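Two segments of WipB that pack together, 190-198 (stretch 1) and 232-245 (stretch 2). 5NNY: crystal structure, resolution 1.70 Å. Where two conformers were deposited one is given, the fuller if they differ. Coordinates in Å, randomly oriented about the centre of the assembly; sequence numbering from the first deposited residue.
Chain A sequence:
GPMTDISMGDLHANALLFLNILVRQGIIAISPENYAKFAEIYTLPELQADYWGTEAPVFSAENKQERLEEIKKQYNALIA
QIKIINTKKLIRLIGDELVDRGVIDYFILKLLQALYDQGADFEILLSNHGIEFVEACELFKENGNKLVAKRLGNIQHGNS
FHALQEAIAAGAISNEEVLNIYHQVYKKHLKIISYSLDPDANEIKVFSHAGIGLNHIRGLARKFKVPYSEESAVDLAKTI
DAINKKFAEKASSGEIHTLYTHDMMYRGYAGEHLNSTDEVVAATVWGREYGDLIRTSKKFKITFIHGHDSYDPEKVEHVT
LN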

ATOM      1  N   LEU A 190      -4.759  -6.117   1.690  1.00 21.18           N
ATOM      2  CA  LEU A 190      -4.395  -5.150   2.709  1.00 18.78           C
ATOM      3  C   LEU A 190      -4.449  -5.779   4.101  1.00 22.50           C
ATOM      4  O   LEU A 190      -5.355  -6.556   4.420  1.00 25.55           O
ATOM      5  CB  LEU A 190      -5.358  -3.965   2.635  1.00 23.74           C
ATOM      6  CG  LEU A 190      -4.982  -2.494   2.754  1.00 30.31           C
ATOM      7  CD1 LEU A 190      -3.641  -2.161   2.108  1.00 20.45           C
ATOM      8  CD2 LEU A 190      -6.106  -1.633   2.136  1.00 22.43           C
ATOM      9  N   LYS A 191      -3.470  -5.435   4.924  1.00 21.45           N
ATOM     10  CA  LYS A 191      -3.434  -5.821   6.332  1.00 20.83           C
ATOM     11  C   LYS A 191      -2.981  -4.602   7.117  1.00 18.13           C
ATOM     12  O   LYS A 191      -2.138  -3.845   6.651  1.00 23.41           O
ATOM     13  CB  LYS A 191      -2.465  -6.984   6.592  1.00 21.12           C
ATOM     14  CG  LYS A 191      -2.709  -8.208   5.732  1.00 25.40           C
ATOM     15  CD  LYS A 191      -3.247  -9.346   6.553  1.00 36.21           C
ATOM     16  CE  LYS A 191      -3.180 -10.668   5.800  1.00 46.04           C
ATOM     17  NZ  LYS A 191      -1.843 -11.318   5.961  1.00 49.96           N
ATOM     18  N   ILE A 192      -3.559  -4.407   8.307  0.51 16.33           N
ATOM     19  CA  ILE A 192      -3.073  -3.336   9.178  0.51 21.16           C
ATOM     20  C   ILE A 192      -1.692  -3.685   9.707  0.51 21.61           C
ATOM     21  O   ILE A 192      -0.757  -2.878   9.656  0.51 19.54           O
ATOM     22  CB  ILE A 192      -4.038  -3.079  10.350  0.51 24.95           C
ATOM     23  CG1 ILE A 192      -5.464  -2.841   9.885  0.51 25.50           C
ATOM     24  CG2 ILE A 192      -3.562  -1.883  11.170  0.51 29.53           C
ATOM     25  CD1 ILE A 192      -6.406  -2.593  11.048  0.51 31.44           C
ATOM     26  N   ILE A 193      -1.561  -4.886  10.260  1.00 16.77           N
ATOM     27  CA  ILE A 193      -0.294  -5.401  10.746  1.00 19.85           C
ATOM     28  C   ILE A 193      -0.230  -6.857  10.295  1.00 23.51           C
ATOM     29  O   ILE A 193      -1.244  -7.466   9.939  1.00 23.91           O
ATOM     30  CB  ILE A 193      -0.138  -5.293  12.285  1.00 26.89           C
ATOM     31  CG1 ILE A 193      -1.325  -5.950  12.991  1.00 30.07           C
ATOM     32  CG2 ILE A 193       0.015  -3.845  12.728  1.00 21.14           C
ATOM     33  CD1 ILE A 193      -1.205  -5.985  14.492  1.00 31.69           C
ATOM     34  N   SER A 194       0.978  -7.419  10.312  1.00 22.57           N
ATOM     35  CA  SER A 194       1.180  -8.800   9.887  1.00 24.10           C
ATOM     36  C   SER A 194       2.273  -9.431  10.743  1.00 22.53           C
ATOM     37  O   SER A 194       2.819  -8.790  11.650  1.00 17.42           O
ATOM     38  CB  SER A 194       1.515  -8.873   8.397  1.00 24.61           C
ATOM     39  OG  SER A 194       1.489 -10.227   7.978  1.00 26.06           O
ATOM     40  N   TYR A 195       2.602 -10.696  10.451  1.00 19.61           N
ATOM     41  CA  TYR A 195       3.594 -11.379  11.278  1.00 18.01           C
ATOM     42  C   TYR A 195       4.199 -12.579  10.558  1.00 24.70           C
ATOM     43  O   TYR A 195       3.623 -13.143   9.622  1.00 20.61           O
ATOM     44  CB  TYR A 195       2.989 -11.821  12.623  1.00 15.72           C
ATOM     45  CG  TYR A 195       1.875 -12.827  12.462  1.00 17.51           C
ATOM     46  CD1 TYR A 195       2.158 -14.176  12.275  1.00 22.70           C
ATOM     47  CD2 TYR A 195       0.543 -12.425  12.490  1.00 26.56           C
ATOM     48  CE1 TYR A 195       1.150 -15.091  12.102  1.00 20.93           C
ATOM     49  CE2 TYR A 195      -0.473 -13.328  12.321  1.00 22.38           C
ATOM     50  CZ  TYR A 195      -0.165 -14.662  12.140  1.00 27.67           C
ATOM     51  OH  TYR A 195      -1.185 -15.562  11.964  1.00 25.88           O
ATOM     52  N   SER A 196       5.378 -12.973  11.036  1.00 27.30           N
ATOM     53  CA  SER A 196       5.976 -14.266  10.741  1.00 22.21           C
ATOM     54  C   SER A 196       6.174 -14.970  12.074  1.00 20.75           C
ATOM     55  O   SER A 196       6.751 -14.394  12.999  1.00 26.10           O
ATOM     56  CB  SER A 196       7.313 -14.121  10.010  1.00 29.57           C
ATOM     57  OG  SER A 196       7.913 -15.396   9.837  1.00 34.85           O
ATOM     58  N   LEU A 197       5.666 -16.189  12.189  1.00 23.18           N
ATOM     59  CA  LEU A 197       5.594 -16.864  13.478  1.00 20.65           C
ATOM     60  C   LEU A 197       6.430 -18.134  13.474  1.00 26.44           C
ATOM     61  O   LEU A 197       6.412 -18.899  12.508  1.00 23.28           O
ATOM     62  CB  LEU A 197       4.126 -17.176  13.824  1.00 20.19           C
ATOM     63  CG  LEU A 197       3.787 -18.018  15.054  1.00 23.97           C
ATOM     64  CD1 LEU A 197       4.008 -17.238  16.351  1.00 20.34           C
ATOM     65  CD2 LEU A 197       2.359 -18.504  14.944  1.00 20.98           C
ATOM     66  N   ASP A 198       7.157 -18.357  14.573  1.00 28.78           N
ATOM     67  CA  ASP A 198       7.943 -19.571  14.798  1.00 30.52           C
ATOM     68  C   ASP A 198       7.378 -20.203  16.062  1.00 25.22           C
ATOM     69  O   ASP A 198       7.829 -19.893  17.176  1.00 30.25           O
ATOM     70  CB  ASP A 198       9.432 -19.251  14.934  1.00 31.01           C
ATOM     71  CG  ASP A 198      10.296 -20.489  15.090  1.00 35.48           C
ATOM     72  OD1 ASP A 198       9.754 -21.569  15.399  1.00 32.76           O
ATOM     73  OD2 ASP A 198      11.531 -20.362  14.909  1.00 32.46           O
ATOM     74  N   SER A 232       1.311 -15.977  24.503  1.00 19.67           N
ATOM     75  CA  SER A 232       2.374 -16.657  23.771  1.00 20.66           C
ATOM     76  C   SER A 232       2.473 -15.993  22.407  1.00 23.22           C
ATOM     77  O   SER A 232       1.602 -15.205  22.021  1.00 23.25           O
ATOM     78  CB  SER A 232       2.098 -18.153  23.621  1.00 26.52           C
ATOM     79  OG  SER A 232       0.995 -18.392  22.757  1.00 24.45           O
ATOM     80  N   ALA A 233       3.542 -16.324  21.674  1.00 22.47           N
ATOM     81  CA  ALA A 233       3.666 -15.834  20.299  1.00 22.03           C
ATOM     82  C   ALA A 233       2.518 -16.332  19.429  1.00 21.71           C
ATOM     83  O   ALA A 233       1.979 -15.575  18.608  1.00 24.34           O
ATOM     84  CB  ALA A 233       5.002 -16.271  19.691  1.00 17.96           C
ATOM     85  N   VAL A 234       2.137 -17.607  19.590  1.00 22.13           N
ATOM     86  CA  VAL A 234       0.995 -18.168  18.875  1.00 23.99           C
ATOM     87  C   VAL A 234      -0.280 -17.410  19.224  1.00 22.07           C
ATOM     88  O   VAL A 234      -1.108 -17.129  18.351  1.00 24.44           O
ATOM     89  CB  VAL A 234       0.861 -19.677  19.179  1.00 24.99           C
ATOM     90  CG1 VAL A 234      -0.553 -20.149  18.926  1.00 30.06           C
ATOM     91  CG2 VAL A 234       1.839 -20.485  18.319  1.00 29.45           C
ATOM     92  N   ASP A 235      -0.462 -17.067  20.501  1.00 21.72           N
ATOM     93  CA  ASP A 235      -1.674 -16.351  20.892  1.00 27.29           C
ATOM     94  C   ASP A 235      -1.713 -14.952  20.287  1.00 29.72           C
ATOM     95  O   ASP A 235      -2.774 -14.474  19.871  1.00 23.42           O
ATOM     96  CB  ASP A 235      -1.784 -16.272  22.416  1.00 36.54           C
ATOM     97  CG  ASP A 235      -2.872 -17.172  22.963  1.00 49.62           C
ATOM     98  OD1 ASP A 235      -3.405 -17.991  22.179  1.00 52.96           O
ATOM     99  OD2 ASP A 235      -3.201 -17.061  24.167  1.00 61.26           O
ATOM    100  N   LEU A 236      -0.570 -14.271  20.249  1.00 28.80           N
ATOM    101  CA  LEU A 236      -0.533 -12.943  19.651  1.00 20.26           C
ATOM    102  C   LEU A 236      -0.853 -13.010  18.168  1.00 23.01           C
ATOM    103  O   LEU A 236      -1.579 -12.160  17.635  1.00 21.80           O
ATOM    104  CB  LEU A 236       0.841 -12.309  19.872  1.00 21.14           C
ATOM    105  CG  LEU A 236       0.934 -10.821  19.512  1.00 24.45           C
ATOM    106  CD1 LEU A 236       0.070  -9.965  20.433  1.00 22.62           C
ATOM    107  CD2 LEU A 236       2.381 -10.335  19.508  1.00 24.06           C
ATOM    108  N   ALA A 237      -0.325 -14.028  17.488  1.00 23.56           N
ATOM    109  CA  ALA A 237      -0.644 -14.239  16.085  1.00 21.64           C
ATOM    110  C   ALA A 237      -2.136 -14.459  15.898  1.00 20.64           C
ATOM    111  O   ALA A 237      -2.733 -13.961  14.938  1.00 21.88           O
ATOM    112  CB  ALA A 237       0.148 -15.435  15.554  1.00 18.74           C
ATOM    113  N   LYS A 238      -2.764 -15.197  16.814  1.00 20.79           N
ATOM    114  CA  LYS A 238      -4.206 -15.395  16.725  1.00 23.34           C
ATOM    115  C   LYS A 238      -4.946 -14.073  16.892  1.00 30.05           C
ATOM    116  O   LYS A 238      -5.937 -13.810  16.199  1.00 27.08           O
ATOM    117  CB  LYS A 238      -4.658 -16.405  17.778  1.00 29.68           C
ATOM    118  CG  LYS A 238      -6.094 -16.244  18.216  1.00 39.73           C
ATOM    119  N   THR A 239      -4.461 -13.221  17.791  1.00 20.79           N
ATOM    120  CA  THR A 239      -5.062 -11.901  17.967  1.00 17.30           C
ATOM    121  C   THR A 239      -4.909 -11.063  16.702  1.00 19.39           C
ATOM    122  O   THR A 239      -5.827 -10.326  16.320  1.00 21.15           O
ATOM    123  CB  THR A 239      -4.412 -11.198  19.160  1.00 20.95           C
ATOM    124  OG1 THR A 239      -4.584 -12.004  20.329  1.00 24.30           O
ATOM    125  CG2 THR A 239      -5.030  -9.794  19.396  1.00 20.05           C
ATOM    126  N   ILE A 240      -3.747 -11.151  16.046  1.00 22.15           N
ATOM    127  CA  ILE A 240      -3.503 -10.327  14.863  1.00 21.98           C
ATOM    128  C   ILE A 240      -4.403 -10.788  13.724  1.00 22.77           C
ATOM    129  O   ILE A 240      -5.003  -9.970  13.015  1.00 20.06           O
ATOM    130  CB  ILE A 240      -2.005 -10.353  14.496  1.00 21.62           C
ATOM    131  CG1 ILE A 240      -1.169  -9.653  15.584  1.00 21.87           C
ATOM    132  CG2 ILE A 240      -1.738  -9.716  13.129  1.00 15.54           C
ATOM    133  CD1 ILE A 240       0.346  -9.829  15.375  1.00 19.62           C
ATOM    134  N   ASP A 241      -4.558 -12.111  13.580  1.00 20.01           N
ATOM    135  CA  ASP A 241      -5.519 -12.691  12.640  1.00 24.83           C
ATOM    136  C   ASP A 241      -6.924 -12.137  12.859  1.00 23.09           C
ATOM    137  O   ASP A 241      -7.628 -11.803  11.896  1.00 26.66           O
ATOM    138  CB  ASP A 241      -5.539 -14.219  12.801  1.00 22.18           C
ATOM    139  CG  ASP A 241      -4.297 -14.895  12.255  1.00 25.03           C
ATOM    140  OD1 ASP A 241      -3.507 -14.244  11.538  1.00 24.54           O
ATOM    141  OD2 ASP A 241      -4.104 -16.096  12.551  1.00 29.55           O
ATOM    142  N   ALA A 242      -7.357 -12.056  14.119  1.00 25.12           N
ATOM    143  CA  ALA A 242      -8.690 -11.543  14.418  1.00 24.07           C
ATOM    144  C   ALA A 242      -8.809 -10.070  14.048  1.00 25.13           C
ATOM    145  O   ALA A 242      -9.833  -9.637  13.498  1.00 24.86           O
ATOM    146  CB  ALA A 242      -9.014 -11.750  15.899  1.00 24.91           C
ATOM    147  N   ILE A 243      -7.775  -9.286  14.349  1.00 25.12           N
ATOM    148  CA  ILE A 243      -7.773  -7.881  13.963  1.00 22.55           C
ATOM    149  C   ILE A 243      -7.878  -7.745  12.448  1.00 23.09           C
ATOM    150  O   ILE A 243      -8.672  -6.953  11.941  1.00 18.90           O
ATOM    151  CB  ILE A 243      -6.525  -7.175  14.514  1.00 19.34           C
ATOM    152  CG1 ILE A 243      -6.648  -7.037  16.028  1.00 21.08           C
ATOM    153  CG2 ILE A 243      -6.360  -5.784  13.881  1.00 22.70           C
ATOM    154  CD1 ILE A 243      -5.314  -6.884  16.743  1.00 22.91           C
ATOM    155  N   ASN A 244      -7.094  -8.533  11.702  1.00 18.11           N
ATOM    156  CA  ASN A 244      -7.112  -8.392  10.253  1.00 22.25           C
ATOM    157  C   ASN A 244      -8.417  -8.904   9.659  1.00 22.31           C
ATOM    158  O   ASN A 244      -8.846  -8.408   8.611  1.00 23.19           O
ATOM    159  CB  ASN A 244      -5.906  -9.101   9.627  1.00 16.99           C
ATOM    160  CG  ASN A 244      -4.618  -8.302   9.773  1.00 20.24           C
ATOM    161  OD1 ASN A 244      -4.615  -7.071   9.668  1.00 25.97           O
ATOM    162  ND2 ASN A 244      -3.519  -8.997  10.025  1.00 18.52           N
ATOM    163  N   LYS A 245      -9.066  -9.877  10.309  1.00 27.04           N
ATOM    164  CA  LYS A 245     -10.350 -10.357   9.798  1.00 25.16           C
ATOM    165  C   LYS A 245     -11.411  -9.279   9.905  1.00 30.27           C
ATOM    166  O   LYS A 245     -12.188  -9.072   8.968  1.00 23.90           O
ATOM    167  CB  LYS A 245     -10.820 -11.598  10.553  1.00 27.55           C
ATOM    168  CG  LYS A 245     -12.159 -12.152  10.057  1.00 25.39           C
ATOM    169  CD  LYS A 245     -12.636 -13.336  10.903  1.00 29.41           C
ATOM    170  CE  LYS A 245     -13.821 -14.059  10.272  1.00 41.57           C
ATOM    171  NZ  LYS A 245     -14.345 -15.170  11.131  1.00 45.83           N
TER
HETATM  172  O   HOH W   1      -6.829  -7.942   6.444  1.00 34.57           O

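How does the helix begin, and what does its first turn offer the strand? Ser232 caps the N terminus, its OG accepting a hydrogen bond from Asp235 N at 3.0 Å. The helix then runs roughly antiparallel to strand 194-198, at 151°, with the axes approaching to 8.8 Å. Ala233 points toward the strand, and its small CB lies 3.6 Å from Leu197 CD1. The other methyl of that leucine, CD2, sits 3.9 Å from Val234 CG2, so Leu197 covers the start of the helix with a purely apolar side chain.

Why does Ala237 suit its place? Ala237 CB lies over one face of the Tyr195 ring, 3.7 Å from the ring centroid and 21° off the normal, a CH-pi contact. Ala237 CB is also 3.8 Å from Leu197 CD2. A single carbon thus touches two large side chains and lets the aromatic ring lie close against the helix.

What meets the edge of that ring? Ile240 CG2 approaches Tyr195 CD2 at 3.6 Å and also packs 3.8 Å from Ile193 CG1, filling a buried apolar region. Asp241 CB points sideways, but its carboxylate reaches nearer, and OD1 accepts a hydrogen bond of 2.7 Å from Tyr195 OH. The tyrosine therefore combines apolar packing with a polar tether at its tip.

How is the far end fastened? Ile243 CG2 makes a looser apolar contact with Ile192 CD1, at 4.3 Å. Asn244 then uses both ends of its amide: OD1 accepts from Ile192 N at 3.2 Å, while ND2 donates to Ile193 O at 2.7 Å. Having a donor and an acceptor side by side, asparagine can satisfy both backbone groups. A water O lies 2.9 Å from Leu190 O and 3.0 Å from Asn244 O, between the two stretches.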